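Local coordinates for fumarate lyase (Mesorhizobium sp., PDB 3C8T), which belongs to the fumarate lyase superfamily of largely helical proteins and assembles from four copies of its chain around a core of long helices, at residues 12-17 against 124-129; 172-177 against 238-243; 179-184 against 231-236. All coordinates share one frame; numbering follows the deposited sequence.

Interaction 1. Residues 12-17 against 124-129; sequences FADDKM and SRRIES
D14 and R126 face each other across a wide backbone gap, 11.2 Å between their CA atoms, so the start of helix 15-20, with the N-cap residue D14 before it, meets helix 104-140 through side chains alone. The centre is a salt bridge: R126 NH2 donates to D14 OD2 at 2.7 Å with an N-H...O angle of 158°, and R126 NE adds a weak bond to the same oxygen. OD2 sits at the edge of the R126 guanidinium, near its plane, while the carboxylate plane is turned 64° from it, and NH2 reaches OD2 from above the carboxylate. D14 CG stands anti to the backbone N (chi1 178°), which sends the group toward helix 104-140. The other oxygen, OD1, accepts a weak bond from K16 N at 3.0 Å, so D14 caps helix 15-20 as well as pairing with R126. The aliphatic part of K16 passes beside the pair; its CD lies 4.0 Å from R125 NH2, at the edge of that guanidinium, and approaches R126 obliquely. Helix 315-344 completes the setting: S333 bonds to both D14 OD2 and R126 NE, E340 pairs with R126 NH1, and Y337 packs on the R126 side chain.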
loop_
_atom_site.group_PDB
_atom_site.type_symbol
_atom_site.label_atom_id
_atom_site.label_comp_id
_atom_site.label_asym_id
_atom_site.label_seq_id
_atom_site.Cartn_x
_atom_site.Cartn_y
_atom_site.Cartn_z
ATOM N N PHE A 12 12.687 -2.326 16.070
ATOM C CA PHE A 12 12.235 -0.935 15.984
ATOM C C PHE A 12 10.973 -0.659 16.826
ATOM O O PHE A 12 10.447 0.444 16.774
ATOM C CB PHE A 12 12.038 -0.483 14.531
ATOM C CG PHE A 12 11.195 -1.421 13.709
ATOM C CD1 PHE A 12 11.519 -1.671 12.383
ATOM C CD2 PHE A 12 10.084 -2.060 14.266
ATOM C CE1 PHE A 12 10.739 -2.566 11.621
ATOM C CE2 PHE A 12 9.302 -2.944 13.518
ATOM C CZ PHE A 12 9.618 -3.197 12.188
ATOM N N ALA A 13 10.478 -1.654 17.570
ATOM C CA ALA A 13 9.269 -1.493 18.420
ATOM C C ALA A 13 9.607 -1.095 19.882
ATOM O O ALA A 13 10.620 -1.538 20.450
ATOM C CB ALA A 13 8.414 -2.758 18.375
ATOM N N ASP A 14 8.781 -0.227 20.465
ATOM C CA ASP A 14 9.016 0.308 21.823
ATOM C C ASP A 14 8.359 -0.606 22.861
ATOM O O ASP A 14 7.160 -0.861 22.797
ATOM C CB ASP A 14 8.498 1.751 21.934
ATOM C CG ASP A 14 8.669 2.363 23.349
ATOM O OD1 ASP A 14 9.310 1.737 24.226
ATOM O OD2 ASP A 14 8.131 3.480 23.575
ATOM N N ASP A 15 9.168 -1.115 23.791
ATOM C CA ASP A 15 8.701 -2.002 24.871
ATOM C C ASP A 15 7.669 -1.356 25.804
ATOM O O ASP A 15 6.711 -2.017 26.205
ATOM C CB ASP A 15 9.895 -2.517 25.683
ATOM C CG ASP A 15 10.636 -3.639 24.973
ATOM O OD1 ASP A 15 10.282 -3.980 23.820
ATOM O OD2 ASP A 15 11.564 -4.203 25.592
ATOM N N LYS A 16 7.861 -0.084 26.139
ATOM C CA LYS A 16 6.858 0.675 26.895
ATOM C C LYS A 16 5.501 0.735 26.184
ATOM O O LYS A 16 4.430 0.609 26.808
ATOM C CB LYS A 16 7.348 2.083 27.126
ATOM C CG LYS A 16 8.484 2.165 28.105
ATOM C CD LYS A 16 8.792 3.624 28.369
ATOM C CE LYS A 16 9.838 3.773 29.477
ATOM N NZ LYS A 16 11.180 3.280 29.012
ATOM N N MET A 17 5.559 0.873 24.869
ATOM C CA MET A 17 4.373 0.938 24.057
ATOM C C MET A 17 3.775 -0.463 23.883
ATOM O O MET A 17 2.572 -0.620 23.877
ATOM C CB MET A 17 4.701 1.668 22.748
ATOM C CG MET A 17 3.536 2.287 22.058
ATOM S SD MET A 17 2.588 3.503 22.931
ATOM C CE MET A 17 3.236 5.031 22.223
ATOM N N SER A 124 3.835 12.147 22.280
ATOM C CA SER A 124 4.092 13.565 22.455
ATOM C C SER A 124 5.449 13.829 23.133
ATOM O O SER A 124 6.215 14.705 22.712
ATOM C CB SER A 124 2.936 14.190 23.243
ATOM O OG SER A 124 3.229 15.532 23.567
ATOM N N ARG A 125 5.731 13.057 24.186
ATOM C CA ARG A 125 6.977 13.089 24.937
ATOM C C ARG A 125 8.189 12.813 24.002
ATOM O O ARG A 125 9.216 13.475 24.075
ATOM C CB ARG A 125 6.856 11.970 25.980
ATOM C CG ARG A 125 7.458 12.187 27.275
ATOM C CD ARG A 125 8.601 11.199 27.458
ATOM N NE ARG A 125 8.274 9.835 27.894
ATOM C CZ ARG A 125 9.128 8.830 27.684
ATOM N NH1 ARG A 125 10.279 9.089 27.078
ATOM N NH2 ARG A 125 8.883 7.596 28.094
ATOM N N ARG A 126 8.069 11.832 23.117
ATOM C CA ARG A 126 9.172 11.513 22.207
ATOM C C ARG A 126 9.346 12.594 21.114
ATOM O O ARG A 126 10.475 12.947 20.733
ATOM C CB ARG A 126 9.008 10.120 21.600
ATOM C CG ARG A 126 8.743 9.012 22.606
ATOM C CD ARG A 126 9.446 7.783 22.111
ATOM N NE ARG A 126 9.306 6.624 22.974
ATOM C CZ ARG A 126 10.119 6.329 23.988
ATOM N NH1 ARG A 126 11.119 7.127 24.313
ATOM N NH2 ARG A 126 9.888 5.245 24.704
ATOM N N ILE A 127 8.246 13.134 20.639
ATOM C CA ILE A 127 8.293 14.247 19.683
ATOM C C ILE A 127 8.955 15.492 20.328
ATOM O O ILE A 127 9.778 16.161 19.711
ATOM C CB ILE A 127 6.881 14.567 19.121
ATOM C CG1 ILE A 127 6.387 13.463 18.150
ATOM C CG2 ILE A 127 6.852 15.994 18.488
ATOM C CD1 ILE A 127 4.969 13.801 17.477
ATOM N N GLU A 128 8.633 15.785 21.593
ATOM C CA GLU A 128 9.317 16.862 22.327
ATOM C C GLU A 128 10.839 16.635 22.545
ATOM O O GLU A 128 11.605 17.574 22.366
ATOM C CB GLU A 128 8.598 17.175 23.651
ATOM C CG GLU A 128 7.116 17.586 23.436
ATOM C CD GLU A 128 6.943 18.740 22.406
ATOM O OE1 GLU A 128 6.476 18.513 21.265
ATOM O OE2 GLU A 128 7.296 19.886 22.749
ATOM N N SER A 129 11.279 15.424 22.910
ATOM C CA SER A 129 12.718 15.140 22.911
ATOM C C SER A 129 13.353 15.273 21.541
ATOM O O SER A 129 14.471 15.772 21.446
ATOM C CB SER A 129 13.055 13.738 23.436
ATOM O OG SER A 129 12.393 13.504 24.644
#

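Interaction 2. Residues 172-177 against 238-243; sequences DRHAAR and LALVSG
H174 and R177, one turn apart, both start with CG anti to the carbonyl carbon (chi1 -66° and -65°), and this directs the imidazole and the arginine chain at L240 and V241 of the facing helix. The R177 chain then runs extended from CG to NE, while L240 turns its CG anti to its own backbone N, bringing CD2 over one face of the guanidinium, 3.5 Å from R177 NE and displaced toward the rim; the two side chains cross at about a right angle. The imidazole lies against V241. One face receives V241 CA in a CH-pi contact, 3.9 Å from the ring centroid, and V241 CG2 sits over the same ring 3.7 Å from H174 CG. L240 meets the ring obliquely, with its backbone O 3.7 Å and its CG 3.8 Å from H174 CE1. No hydrogen bond crosses between the segments, which meet by packing. The polar ends are held by other residues: H174 NE2 bonds to S244 OG, on the residue right after 238-243, and R177 NH2 forms salt bridges with E233 and D229 of the third subunit. The segment axes are antiparallel, at 172° and 10.7 Å apart, an arrangement that fits the long-helix core of this superfamily. V241 also packs on I127 of helix 104-140 and L336 of helix 315-344, whereas L240 reaches Q236 of the third subunit, placing the pair between the core of its own chain and a subunit interface.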
loop_
_atom_site.group_PDB
_atom_site.type_symbol
_atom_site.label_atom_id
_atom_site.label_comp_id
_atom_site.label_asym_id
_atom_site.label_seq_id
_atom_site.Cartn_x
_atom_site.Cartn_y
_atom_site.Cartn_z
ATOM N N ASP A 172 7.973 20.509 14.680
ATOM C CA ASP A 172 7.144 21.594 15.184
ATOM C C ASP A 172 5.746 21.464 14.633
ATOM O O ASP A 172 4.798 21.648 15.373
ATOM C CB ASP A 172 7.721 22.952 14.777
ATOM C CG ASP A 172 9.062 23.267 15.486
ATOM O OD1 ASP A 172 9.311 22.717 16.579
ATOM O OD2 ASP A 172 9.848 24.077 14.956
ATOM N N ARG A 173 5.587 21.156 13.334
ATOM C CA ARG A 173 4.225 20.988 12.798
ATOM C C ARG A 173 3.539 19.733 13.309
ATOM O O ARG A 173 2.315 19.723 13.412
ATOM C CB ARG A 173 4.137 21.073 11.270
ATOM C CG ARG A 173 4.371 22.462 10.686
ATOM C CD ARG A 173 4.350 22.450 9.127
ATOM N NE ARG A 173 5.404 21.651 8.505
ATOM C CZ ARG A 173 6.539 22.135 7.973
ATOM N NH1 ARG A 173 6.815 23.450 8.006
ATOM N NH2 ARG A 173 7.422 21.296 7.405
ATOM N N HIS A 174 4.300 18.682 13.627
ATOM C CA HIS A 174 3.682 17.407 14.023
ATOM C C HIS A 174 3.142 17.579 15.429
ATOM O O HIS A 174 2.065 17.047 15.745
ATOM C CB HIS A 174 4.649 16.195 13.988
ATOM C CG HIS A 174 5.142 15.814 12.609
ATOM N ND1 HIS A 174 4.304 15.668 11.522
ATOM C CD2 HIS A 174 6.382 15.477 12.170
ATOM C CE1 HIS A 174 5.012 15.311 10.465
ATOM N NE2 HIS A 174 6.278 15.189 10.833
ATOM N N ALA A 175 3.897 18.306 16.271
ATOM C CA ALA A 175 3.428 18.672 17.625
ATOM C C ALA A 175 2.090 19.361 17.612
ATOM O O ALA A 175 1.232 19.038 18.444
ATOM C CB ALA A 175 4.440 19.520 18.366
ATOM N N ALA A 176 1.902 20.286 16.666
ATOM C CA ALA A 176 0.625 20.967 16.486
ATOM C C ALA A 176 -0.491 19.985 16.068
ATOM O O ALA A 176 -1.596 20.037 16.618
ATOM C CB ALA A 176 0.738 22.137 15.498
ATOM N N ARG A 177 -0.195 19.104 15.108
ATOM C CA ARG A 177 -1.175 18.085 14.629
ATOM C C ARG A 177 -1.681 17.190 15.783
ATOM O O ARG A 177 -2.882 16.934 15.905
ATOM C CB ARG A 177 -0.564 17.215 13.508
ATOM C CG ARG A 177 -0.235 17.966 12.213
ATOM C CD ARG A 177 0.477 17.091 11.187
ATOM N NE ARG A 177 0.729 17.898 9.993
ATOM C CZ ARG A 177 1.928 18.305 9.586
ATOM N NH1 ARG A 177 3.027 17.916 10.218
ATOM N NH2 ARG A 177 2.016 19.089 8.525
ATOM N N LEU A 238 0.660 8.978 12.899
ATOM C CA LEU A 238 1.871 8.188 13.178
ATOM C C LEU A 238 2.737 7.975 11.948
ATOM O O LEU A 238 3.962 8.073 12.012
ATOM C CB LEU A 238 1.532 6.814 13.830
ATOM C CG LEU A 238 0.852 6.979 15.220
ATOM C CD1 LEU A 238 0.370 5.662 15.808
ATOM C CD2 LEU A 238 1.669 7.776 16.238
ATOM N N ALA A 239 2.083 7.634 10.847
ATOM C CA ALA A 239 2.747 7.463 9.553
ATOM C C ALA A 239 3.394 8.746 9.021
ATOM O O ALA A 239 4.442 8.678 8.379
ATOM C CB ALA A 239 1.784 6.877 8.523
ATOM N N LEU A 240 2.797 9.902 9.296
ATOM C CA LEU A 240 3.354 11.184 8.816
ATOM C C LEU A 240 4.626 11.545 9.586
ATOM O O LEU A 240 5.634 11.939 8.984
ATOM C CB LEU A 240 2.303 12.296 8.968
ATOM C CG LEU A 240 2.471 13.599 8.176
ATOM C CD1 LEU A 240 2.028 13.379 6.716
ATOM C CD2 LEU A 240 1.609 14.689 8.816
ATOM N N VAL A 241 4.580 11.410 10.919
ATOM C CA VAL A 241 5.768 11.580 11.756
ATOM C C VAL A 241 6.907 10.641 11.314
ATOM O O VAL A 241 8.061 11.065 11.225
ATOM C CB VAL A 241 5.440 11.343 13.232
ATOM C CG1 VAL A 241 6.691 11.443 14.113
ATOM C CG2 VAL A 241 4.380 12.314 13.694
ATOM N N SER A 242 6.572 9.378 11.032
ATOM C CA SER A 242 7.536 8.356 10.612
ATOM C C SER A 242 8.194 8.773 9.305
ATOM O O SER A 242 9.398 8.600 9.131
ATOM C CB SER A 242 6.841 7.001 10.445
ATOM O OG SER A 242 6.250 6.628 11.710
ATOM N N GLY A 243 7.411 9.333 8.403
ATOM C CA GLY A 243 7.952 9.864 7.165
ATOM C C GLY A 243 8.985 10.926 7.384
ATOM O O GLY A 243 9.989 10.925 6.688
#

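Interaction 3. Residues 179-184 against 231-236; sequences EEISPR and VAETVQ
R184 reaches across to E233 and binds it side-on. Its CB already lies 3.6 Å from E233 OE1, and CG, anti to the carbonyl carbon (chi1 -81°), carries the chain on to CD, also near OE1. A bend at chi3 then brings round NE, which donates to E233 OE1 at 2.9 Å; the bond is nearly straight, 166°, lies in the guanidinium plane and uses the syn lone pair. At the tip NH2 gives a second bond, to E233 OE2 at 3.0 Å, more tilted. With the two planes only 24° apart, this is a bidentate salt bridge, one nitrogen to each oxygen. The remaining nitrogen, NH1, pairs with E180 of the third subunit, and E233 OE1 also takes R177 of that subunit. Helices 160-185 and 229-255 run roughly antiparallel here, their local axes 9.8 Å apart, as part of the helical core through which subunits of this superfamily associate. I181 packs against the same glutamate: CG1 lies 3.6 Å from E233 OE2, alongside the glutamate chain running the opposite way, while CG2 touches T234 OG1, a hydroxyl bonded to A230 O.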
loop_
_atom_site.group_PDB
_atom_site.type_symbol
_atom_site.label_atom_id
_atom_site.label_comp_id
_atom_site.label_asym_id
_atom_site.label_seq_id
_atom_site.Cartn_x
_atom_site.Cartn_y
_atom_site.Cartn_z
ATOM N N GLU A 179 -2.037 17.753 18.983
ATOM C CA GLU A 179 -2.990 18.500 19.793
ATOM C C GLU A 179 -4.376 18.637 19.119
ATOM O O GLU A 179 -5.405 18.576 19.796
ATOM C CB GLU A 179 -2.393 19.882 20.225
ATOM C CG GLU A 179 -1.058 19.788 21.024
ATOM C CD GLU A 179 -1.068 18.764 22.208
ATOM O OE1 GLU A 179 -2.075 18.699 22.954
ATOM O OE2 GLU A 179 -0.066 18.007 22.404
ATOM N N GLU A 180 -4.411 18.785 17.799
ATOM C CA GLU A 180 -5.676 18.840 17.043
ATOM C C GLU A 180 -6.437 17.494 17.000
ATOM O O GLU A 180 -7.690 17.447 17.104
ATOM C CB GLU A 180 -5.414 19.388 15.615
ATOM C CG GLU A 180 -5.070 20.899 15.621
ATOM C CD GLU A 180 -4.624 21.496 14.264
ATOM O OE1 GLU A 180 -4.179 20.754 13.358
ATOM O OE2 GLU A 180 -4.735 22.744 14.112
ATOM N N ILE A 181 -5.686 16.402 16.834
ATOM C CA ILE A 181 -6.287 15.062 16.703
ATOM C C ILE A 181 -6.867 14.547 18.040
ATOM O O ILE A 181 -7.894 13.890 18.029
ATOM C CB ILE A 181 -5.252 14.045 16.166
ATOM C CG1 ILE A 181 -5.016 14.271 14.669
ATOM C CG2 ILE A 181 -5.745 12.671 16.306
ATOM C CD1 ILE A 181 -3.599 14.040 14.241
ATOM N N SER A 182 -6.171 14.808 19.159
ATOM C CA SER A 182 -6.551 14.298 20.488
ATOM C C SER A 182 -8.039 14.473 20.905
ATOM O O SER A 182 -8.617 13.522 21.400
ATOM C CB SER A 182 -5.653 14.876 21.591
ATOM O OG SER A 182 -4.320 14.382 21.508
ATOM N N PRO A 183 -8.648 15.678 20.748
ATOM C CA PRO A 183 -10.055 15.703 21.160
ATOM C C PRO A 183 -10.956 14.917 20.212
ATOM O O PRO A 183 -12.098 14.655 20.578
ATOM C CB PRO A 183 -10.456 17.207 21.069
ATOM C CG PRO A 183 -9.134 17.965 20.917
ATOM C CD PRO A 183 -8.196 16.992 20.256
ATOM N N ARG A 184 -10.505 14.595 18.997
ATOM C CA ARG A 184 -11.389 13.819 18.120
ATOM C C ARG A 184 -11.400 12.323 18.506
ATOM O O ARG A 184 -12.481 11.700 18.622
ATOM C CB ARG A 184 -11.156 14.052 16.609
ATOM C CG ARG A 184 -11.848 15.366 16.074
ATOM C CD ARG A 184 -11.624 15.539 14.570
ATOM N NE ARG A 184 -10.183 15.493 14.198
ATOM C CZ ARG A 184 -9.410 16.557 13.972
ATOM N NH1 ARG A 184 -9.896 17.794 14.082
ATOM N NH2 ARG A 184 -8.136 16.396 13.639
ATOM N N VAL A 231 -9.989 7.193 14.659
ATOM C CA VAL A 231 -8.922 6.211 14.886
ATOM C C VAL A 231 -7.967 6.112 13.681
ATOM O O VAL A 231 -6.747 6.066 13.852
ATOM C CB VAL A 231 -9.481 4.793 15.222
ATOM C CG1 VAL A 231 -8.298 3.795 15.465
ATOM C CG2 VAL A 231 -10.483 4.859 16.436
ATOM N N ALA A 232 -8.515 6.012 12.474
ATOM C CA ALA A 232 -7.702 6.066 11.259
ATOM C C ALA A 232 -6.767 7.288 11.182
ATOM O O ALA A 232 -5.588 7.129 10.840
ATOM C CB ALA A 232 -8.587 5.974 10.014
ATOM N N GLU A 233 -7.261 8.487 11.561
ATOM C CA GLU A 233 -6.441 9.693 11.461
ATOM C C GLU A 233 -5.296 9.653 12.436
ATOM O O GLU A 233 -4.226 10.198 12.159
ATOM C CB GLU A 233 -7.235 11.001 11.602
ATOM C CG GLU A 233 -7.572 11.371 12.994
ATOM C CD GLU A 233 -8.308 12.710 13.058
ATOM O OE1 GLU A 233 -9.374 12.791 13.754
ATOM O OE2 GLU A 233 -7.811 13.664 12.404
ATOM N N THR A 234 -5.482 8.947 13.545
ATOM C CA THR A 234 -4.407 8.820 14.526
ATOM C C THR A 234 -3.246 8.018 13.970
ATOM O O THR A 234 -2.084 8.395 14.127
ATOM C CB THR A 234 -4.921 8.191 15.829
ATOM O OG1 THR A 234 -5.949 9.027 16.324
ATOM C CG2 THR A 234 -3.811 8.106 16.886
ATOM N N VAL A 235 -3.546 6.906 13.313
ATOM C CA VAL A 235 -2.456 6.102 12.727
ATOM C C VAL A 235 -1.835 6.780 11.482
ATOM O O VAL A 235 -0.634 6.650 11.228
ATOM C CB VAL A 235 -2.966 4.717 12.396
ATOM C CG1 VAL A 235 -1.853 3.831 11.786
ATOM C CG2 VAL A 235 -3.576 4.089 13.682
ATOM N N GLN A 236 -2.657 7.466 10.698
ATOM C CA GLN A 236 -2.170 8.280 9.598
ATOM C C GLN A 236 -1.155 9.288 10.103
ATOM O O GLN A 236 -0.125 9.465 9.466
ATOM C CB GLN A 236 -3.296 9.000 8.865
ATOM C CG GLN A 236 -4.182 8.129 7.979
ATOM C CD GLN A 236 -4.935 8.981 6.925
ATOM O OE1 GLN A 236 -4.795 8.754 5.716
ATOM N NE2 GLN A 236 -5.695 9.986 7.382
#

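Interactions 2 and 3 are successive contacts along one antiparallel helix pair, 160-185 with 229-255, centres about 11 Å apart; interaction 3 lies within the sequence span of interaction 2. Interaction 1 comes earlier and uses helices 15-20 and 104-140, about 13 Å from interaction 2 and 17 Å from interaction 3, centre to centre. It meets interaction 2 where I127 packs on H174 and V241 and E128 on A175, and S124 approaches E179 of interaction 3, so helix 104-140 links the N-terminal segment to the pair. Interactions 2 and 3 both touch the third subunit, through R177 and E233; interaction 1 is only partly buried, and near it F12 meets H319 of the second subunit.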